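Local coordinates for AtFKBP42 (Arabidopsis thaliana, PDB 2F4E), which regulates cell elongation and orientation, modulates substrate uptake by vacuolar MRP transporters, and carries an N-terminal FKBP-type peptidyl-prolyl isomerase domain, at residues A[72-77]-A[86-91]; A[122-127]-A[151-156]; A[38-43]-A[52-57]. All coordinates share one frame; numbering follows the deposited sequence.

Overall arrangement
The three contacts follow the single antiparallel sheet of the FKBP domain. Along the chain, interaction 3 (38-43 with 52-57) closes first, then interaction 1 (72-77 with 86-91), then interaction 2 (122-127 with 151-156). Interaction 2 is the middle piece, its centre about 10 Å from that of interaction 1 and about 9 Å from that of interaction 3. Strand 149-158 borders strand 69-78, where Arg75 NH1 and Glu152 OE1 form a salt bridge, and strand 121-126 borders strand 51-55. Interactions 1 and 3 have centres about 17 Å apart and do not touch. In space, they run from a buried hairpin through interaction 2 to a surface loop, tying the N-terminal residues into the same sheet.

Interaction 1: A[72-77]-A[86-91]; sequences LHYRAW and EDTWHE
Arg75 and Asp87 form a salt bridge, NE meeting OD2 at 2.9 Å from above the carboxylate plane. The two side chains lie side by side and point the same way, their flat groups nearly perpendicular. Each charge has a second partner: Lys84 for Asp87 OD2, and Glu152 for Arg75 NH1. On the other face of the sheet Tyr74 OH donates to Glu86 OE2 (2.9 Å) on the anti side of the carboxylate.

Thr88 OG1 is gripped twice. It accepts from Tyr74 N at 2.7 Å and shares a hydrogen bond with His73 ND1 at 3.0 Å, reached at the edge of the imidazole. Its hydroxyl sits between the backbone N and the carbonyl carbon (chi1 64°), while Thr88 N donates back to Tyr74 O.

These bonds hold the end of the beta hairpin formed by strands 69-78 and 84-87, just where the second strand leaves the sheet. There Asp87 OD1 takes the N-H of His90 in an Asx motif.

The turn brings the Trp89 indole under His73. The imidazole makes an offset stack on the five-membered ring, with centroids 4.0 Å apart and planes at 27°, and His73 CB adds a CH-pi contact 3.6 Å from the same centroid. Trp89 CE3 lies over one face of the Arg75 guanidinium, 3.2 Å from NH1, with the two planes 23° apart.

Interaction 2: A[122-127]-A[151-156]; sequences ALVHVG and YEVEVI
Ala122 with Val153 and Val124 with Tyr151 are antiparallel hydrogen-bonded pairs flanking the non-hydrogen-bonded pair Leu123-Glu152, and the strand segments run at 137° to each other. Four backbone bonds close the ladder. Ala122 and Val153 exchange N-H and C=O at 2.9 Å each way, counted from N to O. In the second pair Val124 N reaches Tyr151 O at 2.7 Å, and the return bond from Tyr151 N to Val124 O is the more bent. Tyr151 O is also approached by Leu123 CA, a CA-H...O contact of 3.0 Å.

Ala122, Val124, Tyr151 and Val153 share one face of the sheet. Val124 CG2 meets Val153 CG1 at 3.6 Å, the latter branch placed between its own backbone N and carbonyl carbon (chi1 52°), while Val124 CB rests against Tyr151 CB. The tyrosine ring, with CG anti to the carbonyl carbon (chi1 -66°), turns its edge to Val126, whose CG2 lies near the ring plane 3.4 Å from CE2. Ala76 of the adjoining strand also packs on Tyr151.

On the other face the contact is lighter. Leu123 CD2 touches CB and CG of Glu152, both at 4.1 Å, and the extended glutamate carries its OE1 on to Arg75. Pro38 touches both Leu123 and Glu152.

The pair lies near the centre of the domain, in the strongly twisted antiparallel sheet that, in the FKBP fold, wraps around a short helix.

Interaction 3: A[38-43]-A[52-57]; sequences PKVDSE and SKQIIK
Gln54 turns one face of its amide to Val40, whose CG1 lies over it, 3.8 Å from CD and 3.7 Å from NE2. Val40 CB follows on the same side, close to OE1. Beyond the nitrogen sits Ser42 O, nearly level with the amide plane. Val40 O is displaced toward the face that Val40 CG1 covers.

The contact lays the loop before strand 45-48 against strand 51-55, at the surface of the FKBP-type domain. No strand pairing joins the two segments; one glutamine side chain does the polar work. Gln54 NE2 donates to Val40 O at 2.7 Å, tilted 26° from the amide plane, and to Ser42 O. The second bond is modelled very short, at 2.3 Å, so its exact length is doubtful. With two backbone carbonyls turned to one NH2 group, the loop is curled around the end of the side chain. The glutamine can reach that far because its chain is extended at CD (chi2 -175°), and it slides past Val40 in the opposite direction. Its own backbone pairs with Leu123 of the next strand.

Past Gln54 the chain turns a corner at Ile56, where Ile56 and Lys57 both face Arg121 in a classic beta bulge. Although it is exposed, the Ile56 side chain leans back to the loop and makes the apolar part of the contact. Its CG1 approaches Val40 CG2 at 4.1 Å. Farther out, Pro38 crosses it at about a right angle, the ring atom CG lying 3.8 Å from Ile56 CD1.

Interaction 1: A[72-77]-A[86-91]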
loop_
_atom_site.group_PDB
_atom_site.type_symbol
_atom_site.label_atom_id
_atom_site.label_comp_id
_atom_site.label_asym_id
_atom_site.label_seq_id
_atom_site.Cartn_x
_atom_site.Cartn_y
_atom_site.Cartn_z
ATOM N N LEU A 72 -8.752 -1.386 4.548
ATOM C CA LEU A 72 -8.061 -2.184 3.550
ATOM C C LEU A 72 -7.283 -3.395 4.057
ATOM O O LEU A 72 -6.926 -3.494 5.234
ATOM C CB LEU A 72 -7.112 -1.273 2.763
ATOM C CG LEU A 72 -5.927 -0.735 3.574
ATOM C CD1 LEU A 72 -4.664 -1.424 3.144
ATOM C CD2 LEU A 72 -5.798 0.751 3.375
ATOM N N HIS A 73 -7.044 -4.316 3.132
ATOM C CA HIS A 73 -6.268 -5.520 3.382
ATOM C C HIS A 73 -4.976 -5.332 2.592
ATOM O O HIS A 73 -4.971 -4.645 1.574
ATOM C CB HIS A 73 -6.983 -6.756 2.842
ATOM C CG HIS A 73 -7.885 -7.421 3.821
ATOM N ND1 HIS A 73 -7.476 -7.765 5.101
ATOM C CD2 HIS A 73 -9.154 -7.871 3.713
ATOM C CE1 HIS A 73 -8.450 -8.390 5.720
ATOM N NE2 HIS A 73 -9.488 -8.471 4.898
ATOM N N TYR A 74 -3.884 -5.935 3.046
ATOM C CA TYR A 74 -2.634 -5.814 2.310
ATOM C C TYR A 74 -1.518 -6.731 2.786
ATOM O O TYR A 74 -1.516 -7.201 3.923
ATOM C CB TYR A 74 -2.135 -4.364 2.340
ATOM C CG TYR A 74 -1.377 -3.965 3.590
ATOM C CD1 TYR A 74 -0.001 -4.179 3.699
ATOM C CD2 TYR A 74 -2.036 -3.372 4.666
ATOM C CE1 TYR A 74 0.690 -3.804 4.851
ATOM C CE2 TYR A 74 -1.358 -2.999 5.810
ATOM C CZ TYR A 74 0.003 -3.214 5.908
ATOM O OH TYR A 74 0.670 -2.845 7.057
ATOM N N ARG A 75 -0.584 -6.997 1.882
ATOM C CA ARG A 75 0.588 -7.804 2.187
ATOM C C ARG A 75 1.769 -6.915 1.859
ATOM O O ARG A 75 1.684 -6.071 0.964
ATOM C CB ARG A 75 0.653 -9.065 1.326
ATOM C CG ARG A 75 -0.457 -10.054 1.580
ATOM C CD ARG A 75 -0.200 -11.351 0.831
ATOM N NE ARG A 75 -1.271 -12.315 1.046
ATOM C CZ ARG A 75 -2.392 -12.385 0.335
ATOM N NH1 ARG A 75 -2.608 -11.549 -0.672
ATOM N NH2 ARG A 75 -3.314 -13.279 0.664
ATOM N N ALA A 76 2.863 -7.084 2.584
ATOM C CA ALA A 76 4.034 -6.271 2.333
ATOM C C ALA A 76 5.265 -7.150 2.222
ATOM O O ALA A 76 5.455 -8.079 3.010
ATOM C CB ALA A 76 4.205 -5.249 3.436
ATOM N N TRP A 77 6.096 -6.849 1.237
ATOM C CA TRP A 77 7.308 -7.614 0.981
ATOM C C TRP A 77 8.469 -6.649 0.773
ATOM O O TRP A 77 8.310 -5.609 0.121
ATOM C CB TRP A 77 7.165 -8.420 -0.314
ATOM C CG TRP A 77 6.261 -9.598 -0.297
ATOM C CD1 TRP A 77 6.568 -10.857 0.131
ATOM C CD2 TRP A 77 4.915 -9.652 -0.776
ATOM N NE1 TRP A 77 5.500 -11.692 -0.054
ATOM C CE2 TRP A 77 4.470 -10.979 -0.607
ATOM C CE3 TRP A 77 4.039 -8.707 -1.332
ATOM C CZ2 TRP A 77 3.193 -11.387 -0.973
ATOM C CZ3 TRP A 77 2.772 -9.116 -1.695
ATOM C CH2 TRP A 77 2.360 -10.446 -1.513
ATOM N N GLU A 86 4.272 -8.655 6.416
ATOM C CA GLU A 86 2.934 -8.189 6.784
ATOM C C GLU A 86 1.918 -8.865 5.862
ATOM O O GLU A 86 2.171 -9.003 4.664
ATOM C CB GLU A 86 2.848 -6.667 6.641
ATOM C CG GLU A 86 2.168 -5.953 7.806
ATOM C CD GLU A 86 3.114 -5.020 8.580
ATOM O OE1 GLU A 86 4.195 -5.469 9.013
ATOM O OE2 GLU A 86 2.788 -3.829 8.771
ATOM N N ASP A 87 0.785 -9.284 6.427
ATOM C CA ASP A 87 -0.278 -9.968 5.686
ATOM C C ASP A 87 -1.573 -9.880 6.488
ATOM O O ASP A 87 -1.867 -10.757 7.299
ATOM C CB ASP A 87 0.087 -11.444 5.490
ATOM C CG ASP A 87 -0.743 -12.122 4.412
ATOM O OD1 ASP A 87 -1.970 -11.912 4.356
ATOM O OD2 ASP A 87 -0.166 -12.888 3.620
ATOM N N THR A 88 -2.345 -8.817 6.272
ATOM C CA THR A 88 -3.602 -8.646 6.994
ATOM C C THR A 88 -4.636 -9.711 6.672
ATOM O O THR A 88 -5.497 -9.976 7.491
ATOM C CB THR A 88 -4.222 -7.250 6.751
ATOM O OG1 THR A 88 -4.579 -7.112 5.370
ATOM C CG2 THR A 88 -3.228 -6.151 7.168
ATOM N N TRP A 89 -4.559 -10.319 5.491
ATOM C CA TRP A 89 -5.497 -11.384 5.133
ATOM C C TRP A 89 -5.253 -12.601 6.010
ATOM O O TRP A 89 -6.192 -13.199 6.514
ATOM C CB TRP A 89 -5.342 -11.797 3.670
ATOM C CG TRP A 89 -6.059 -10.915 2.701
ATOM C CD1 TRP A 89 -7.412 -10.816 2.518
ATOM C CD2 TRP A 89 -5.460 -10.029 1.753
ATOM N NE1 TRP A 89 -7.684 -9.927 1.512
ATOM C CE2 TRP A 89 -6.502 -9.424 1.022
ATOM C CE3 TRP A 89 -4.136 -9.681 1.448
ATOM C CZ2 TRP A 89 -6.272 -8.495 0.006
ATOM C CZ3 TRP A 89 -3.901 -8.755 0.438
ATOM C CH2 TRP A 89 -4.967 -8.172 -0.271
ATOM N N HIS A 90 -3.989 -12.967 6.189
ATOM C CA HIS A 90 -3.669 -14.120 7.013
ATOM C C HIS A 90 -4.152 -13.905 8.442
ATOM O O HIS A 90 -4.756 -14.795 9.029
ATOM C CB HIS A 90 -2.161 -14.401 7.007
ATOM C CG HIS A 90 -1.770 -15.561 7.872
ATOM N ND1 HIS A 90 -2.203 -16.843 7.632
ATOM C CD2 HIS A 90 -1.012 -15.614 8.992
ATOM C CE1 HIS A 90 -1.728 -17.647 8.572
ATOM N NE2 HIS A 90 -1.004 -16.927 9.408
ATOM N N GLU A 91 -3.909 -12.723 8.999
ATOM C CA GLU A 91 -4.332 -12.474 10.374
ATOM C C GLU A 91 -5.776 -12.014 10.494
ATOM O O GLU A 91 -6.217 -11.598 11.567
ATOM C CB GLU A 91 -3.401 -11.468 11.058
ATOM C CG GLU A 91 -3.358 -10.083 10.444
ATOM C CD GLU A 91 -2.619 -9.079 11.339
ATOM O OE1 GLU A 91 -2.869 -9.090 12.563
ATOM O OE2 GLU A 91 -1.805 -8.271 10.838
#

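Interaction 2: A[122-127]-A[151-156]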
loop_
_atom_site.group_PDB
_atom_site.type_symbol
_atom_site.label_atom_id
_atom_site.label_comp_id
_atom_site.label_asym_id
_atom_site.label_seq_id
_atom_site.Cartn_x
_atom_site.Cartn_y
_atom_site.Cartn_z
ATOM N N ALA A 122 -4.340 -3.732 -6.078
ATOM C CA ALA A 122 -3.169 -3.354 -6.854
ATOM C C ALA A 122 -1.853 -3.570 -6.148
ATOM O O ALA A 122 -1.803 -3.828 -4.946
ATOM C CB ALA A 122 -3.273 -1.902 -7.258
ATOM N N LEU A 123 -0.781 -3.470 -6.923
ATOM C CA LEU A 123 0.569 -3.604 -6.396
ATOM C C LEU A 123 1.100 -2.192 -6.229
ATOM O O LEU A 123 0.912 -1.347 -7.105
ATOM C CB LEU A 123 1.455 -4.362 -7.375
ATOM C CG LEU A 123 1.138 -5.833 -7.653
ATOM C CD1 LEU A 123 2.218 -6.404 -8.590
ATOM C CD2 LEU A 123 1.086 -6.627 -6.337
ATOM N N VAL A 124 1.738 -1.920 -5.100
ATOM C CA VAL A 124 2.274 -0.593 -4.871
ATOM C C VAL A 124 3.759 -0.681 -4.551
ATOM O O VAL A 124 4.176 -1.304 -3.565
ATOM C CB VAL A 124 1.530 0.141 -3.719
ATOM C CG1 VAL A 124 1.987 1.581 -3.656
ATOM C CG2 VAL A 124 0.030 0.070 -3.920
ATOM N N HIS A 125 4.542 -0.043 -5.410
ATOM C CA HIS A 125 5.985 -0.012 -5.290
ATOM C C HIS A 125 6.360 1.255 -4.569
ATOM O O HIS A 125 6.133 2.357 -5.062
ATOM C CB HIS A 125 6.601 -0.060 -6.681
ATOM C CG HIS A 125 6.189 -1.260 -7.460
ATOM N ND1 HIS A 125 6.799 -2.493 -7.316
ATOM C CD2 HIS A 125 5.196 -1.446 -8.359
ATOM C CE1 HIS A 125 6.203 -3.370 -8.088
ATOM N NE2 HIS A 125 5.220 -2.761 -8.739
ATOM N N VAL A 126 6.949 1.086 -3.394
ATOM C CA VAL A 126 7.314 2.213 -2.561
ATOM C C VAL A 126 8.792 2.335 -2.227
ATOM O O VAL A 126 9.404 1.409 -1.693
ATOM C CB VAL A 126 6.529 2.155 -1.242
ATOM C CG1 VAL A 126 6.867 3.361 -0.384
ATOM C CG2 VAL A 126 5.042 2.059 -1.536
ATOM N N GLY A 127 9.357 3.495 -2.533
ATOM C CA GLY A 127 10.753 3.721 -2.228
ATOM C C GLY A 127 10.888 3.733 -0.723
ATOM O O GLY A 127 9.974 4.173 -0.020
ATOM N N TYR A 151 3.764 -3.686 -2.094
ATOM C CA TYR A 151 2.504 -3.867 -1.397
ATOM C C TYR A 151 1.463 -4.410 -2.353
ATOM O O TYR A 151 1.421 -4.053 -3.523
ATOM C CB TYR A 151 1.972 -2.553 -0.836
ATOM C CG TYR A 151 2.779 -1.911 0.261
ATOM C CD1 TYR A 151 2.724 -2.377 1.570
ATOM C CD2 TYR A 151 3.539 -0.776 -0.002
ATOM C CE1 TYR A 151 3.399 -1.707 2.592
ATOM C CE2 TYR A 151 4.211 -0.108 0.999
ATOM C CZ TYR A 151 4.142 -0.571 2.283
ATOM O OH TYR A 151 4.819 0.126 3.240
ATOM N N GLU A 152 0.634 -5.299 -1.837
ATOM C CA GLU A 152 -0.454 -5.859 -2.604
ATOM C C GLU A 152 -1.608 -5.394 -1.743
ATOM O O GLU A 152 -1.887 -5.978 -0.692
ATOM C CB GLU A 152 -0.391 -7.384 -2.636
ATOM C CG GLU A 152 -1.476 -7.999 -3.506
ATOM C CD GLU A 152 -1.677 -9.496 -3.280
ATOM O OE1 GLU A 152 -0.901 -10.130 -2.543
ATOM O OE2 GLU A 152 -2.634 -10.050 -3.862
ATOM N N VAL A 153 -2.255 -4.318 -2.165
ATOM C CA VAL A 153 -3.353 -3.774 -1.385
ATOM C C VAL A 153 -4.741 -3.799 -2.022
ATOM O O VAL A 153 -4.909 -3.548 -3.212
ATOM C CB VAL A 153 -3.039 -2.323 -0.947
ATOM C CG1 VAL A 153 -2.646 -1.492 -2.155
ATOM C CG2 VAL A 153 -4.247 -1.712 -0.263
ATOM N N GLU A 154 -5.735 -4.117 -1.205
ATOM C CA GLU A 154 -7.109 -4.134 -1.661
ATOM C C GLU A 154 -7.931 -3.268 -0.717
ATOM O O GLU A 154 -8.028 -3.551 0.482
ATOM C CB GLU A 154 -7.680 -5.555 -1.699
ATOM C CG GLU A 154 -9.140 -5.552 -2.107
ATOM C CD GLU A 154 -9.717 -6.932 -2.316
ATOM O OE1 GLU A 154 -8.942 -7.908 -2.363
ATOM O OE2 GLU A 154 -10.957 -7.026 -2.430
ATOM N N VAL A 155 -8.511 -2.213 -1.273
ATOM C CA VAL A 155 -9.316 -1.285 -0.502
ATOM C C VAL A 155 -10.733 -1.803 -0.283
ATOM O O VAL A 155 -11.484 -2.020 -1.227
ATOM C CB VAL A 155 -9.396 0.096 -1.203
ATOM C CG1 VAL A 155 -10.133 1.081 -0.332
ATOM C CG2 VAL A 155 -8.002 0.609 -1.520
ATOM N N ILE A 156 -11.083 -2.021 0.976
ATOM C CA ILE A 156 -12.419 -2.480 1.320
ATOM C C ILE A 156 -13.391 -1.318 1.077
ATOM O O ILE A 156 -14.576 -1.530 0.801
ATOM C CB ILE A 156 -12.478 -2.923 2.807
ATOM C CG1 ILE A 156 -11.525 -4.095 3.027
ATOM C CG2 ILE A 156 -13.897 -3.296 3.194
ATOM C CD1 ILE A 156 -11.568 -4.667 4.398
#

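Interaction 3: A[38-43]-A[52-57]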
loop_
_atom_site.group_PDB
_atom_site.type_symbol
_atom_site.label_atom_id
_atom_site.label_comp_id
_atom_site.label_asym_id
_atom_site.label_seq_id
_atom_site.Cartn_x
_atom_site.Cartn_y
_atom_site.Cartn_z
ATOM N N PRO A 38 1.928 -11.552 -6.442
ATOM C CA PRO A 38 1.399 -11.696 -7.809
ATOM C C PRO A 38 2.250 -11.088 -8.919
ATOM O O PRO A 38 2.723 -9.959 -8.810
ATOM C CB PRO A 38 0.016 -11.045 -7.730
ATOM C CG PRO A 38 0.167 -10.042 -6.550
ATOM C CD PRO A 38 0.961 -10.857 -5.570
ATOM N N LYS A 39 2.457 -11.860 -9.982
ATOM C CA LYS A 39 3.224 -11.371 -11.115
ATOM C C LYS A 39 2.250 -10.528 -11.910
ATOM O O LYS A 39 1.097 -10.908 -12.083
ATOM C CB LYS A 39 3.737 -12.540 -11.962
ATOM N N VAL A 40 2.701 -9.360 -12.346
ATOM C CA VAL A 40 1.885 -8.451 -13.140
ATOM C C VAL A 40 2.830 -7.692 -14.068
ATOM O O VAL A 40 3.568 -6.797 -13.636
ATOM C CB VAL A 40 1.110 -7.470 -12.253
ATOM C CG1 VAL A 40 0.483 -6.379 -13.116
ATOM C CG2 VAL A 40 0.010 -8.222 -11.497
ATOM N N ASP A 41 2.791 -8.066 -15.344
ATOM C CA ASP A 41 3.656 -7.482 -16.361
ATOM C C ASP A 41 3.430 -6.012 -16.713
ATOM O O ASP A 41 4.386 -5.234 -16.755
ATOM C CB ASP A 41 3.603 -8.348 -17.619
ATOM C CG ASP A 41 3.901 -9.811 -17.311
ATOM O OD1 ASP A 41 4.744 -10.053 -16.409
ATOM O OD2 ASP A 41 3.306 -10.703 -17.962
ATOM N N SER A 42 2.182 -5.635 -16.964
ATOM C CA SER A 42 1.810 -4.251 -17.294
ATOM C C SER A 42 2.696 -3.193 -16.630
ATOM O O SER A 42 3.013 -3.282 -15.447
ATOM C CB SER A 42 0.366 -4.021 -16.861
ATOM O OG SER A 42 -0.362 -5.239 -16.966
ATOM N N GLU A 43 3.082 -2.176 -17.390
ATOM C CA GLU A 43 3.917 -1.115 -16.841
ATOM C C GLU A 43 3.146 -0.206 -15.869
ATOM O O GLU A 43 1.979 0.137 -16.098
ATOM C CB GLU A 43 4.545 -0.311 -17.986
ATOM C CG GLU A 43 5.493 -1.175 -18.851
ATOM C CD GLU A 43 6.421 -0.364 -19.762
ATOM O OE1 GLU A 43 6.579 0.854 -19.521
ATOM O OE2 GLU A 43 6.987 -0.963 -20.719
ATOM N N SER A 52 4.803 4.095 -7.288
ATOM C CA SER A 52 4.217 3.699 -8.570
ATOM C C SER A 52 3.233 2.555 -8.345
ATOM O O SER A 52 3.308 1.866 -7.323
ATOM C CB SER A 52 5.319 3.298 -9.559
ATOM O OG SER A 52 6.082 2.215 -9.064
ATOM N N LYS A 53 2.328 2.335 -9.297
ATOM C CA LYS A 53 1.296 1.307 -9.125
ATOM C C LYS A 53 0.889 0.515 -10.365
ATOM O O LYS A 53 0.929 1.007 -11.486
ATOM C CB LYS A 53 0.029 1.954 -8.566
ATOM C CG LYS A 53 -1.137 0.999 -8.366
ATOM C CD LYS A 53 -2.404 1.704 -7.892
ATOM C CE LYS A 53 -2.984 2.588 -8.968
ATOM N NZ LYS A 53 -4.215 3.257 -8.511
ATOM N N GLN A 54 0.471 -0.721 -10.131
ATOM C CA GLN A 54 -0.014 -1.637 -11.165
ATOM C C GLN A 54 -1.353 -2.164 -10.649
ATOM O O GLN A 54 -1.403 -2.765 -9.581
ATOM C CB GLN A 54 0.919 -2.831 -11.322
ATOM C CG GLN A 54 2.309 -2.555 -11.832
ATOM C CD GLN A 54 3.080 -3.850 -12.059
ATOM O OE1 GLN A 54 3.374 -4.591 -11.121
ATOM N NE2 GLN A 54 3.393 -4.133 -13.311
ATOM N N ILE A 55 -2.423 -1.968 -11.409
ATOM C CA ILE A 55 -3.743 -2.430 -10.990
ATOM C C ILE A 55 -3.980 -3.893 -11.342
ATOM O O ILE A 55 -3.742 -4.326 -12.470
ATOM C CB ILE A 55 -4.860 -1.565 -11.623
ATOM C CG1 ILE A 55 -4.780 -0.142 -11.070
ATOM C CG2 ILE A 55 -6.216 -2.163 -11.336
ATOM C CD1 ILE A 55 -5.739 0.839 -11.743
ATOM N N ILE A 56 -4.450 -4.650 -10.358
ATOM C CA ILE A 56 -4.729 -6.072 -10.531
ATOM C C ILE A 56 -6.201 -6.250 -10.877
ATOM O O ILE A 56 -6.559 -6.952 -11.824
ATOM C CB ILE A 56 -4.445 -6.848 -9.222
ATOM C CG1 ILE A 56 -2.945 -6.851 -8.936
ATOM C CG2 ILE A 56 -5.036 -8.266 -9.304
ATOM C CD1 ILE A 56 -2.556 -7.603 -7.675
ATOM N N LYS A 57 -7.046 -5.615 -10.071
ATOM C CA LYS A 57 -8.491 -5.668 -10.238
ATOM C C LYS A 57 -9.086 -4.278 -10.117
ATOM O O LYS A 57 -8.941 -3.636 -9.082
ATOM C CB LYS A 57 -9.103 -6.573 -9.167
ATOM C CG LYS A 57 -10.619 -6.597 -9.167
ATOM C CD LYS A 57 -11.127 -7.472 -8.054
ATOM C CE LYS A 57 -12.635 -7.453 -7.994
ATOM N NZ LYS A 57 -13.136 -8.363 -6.915
#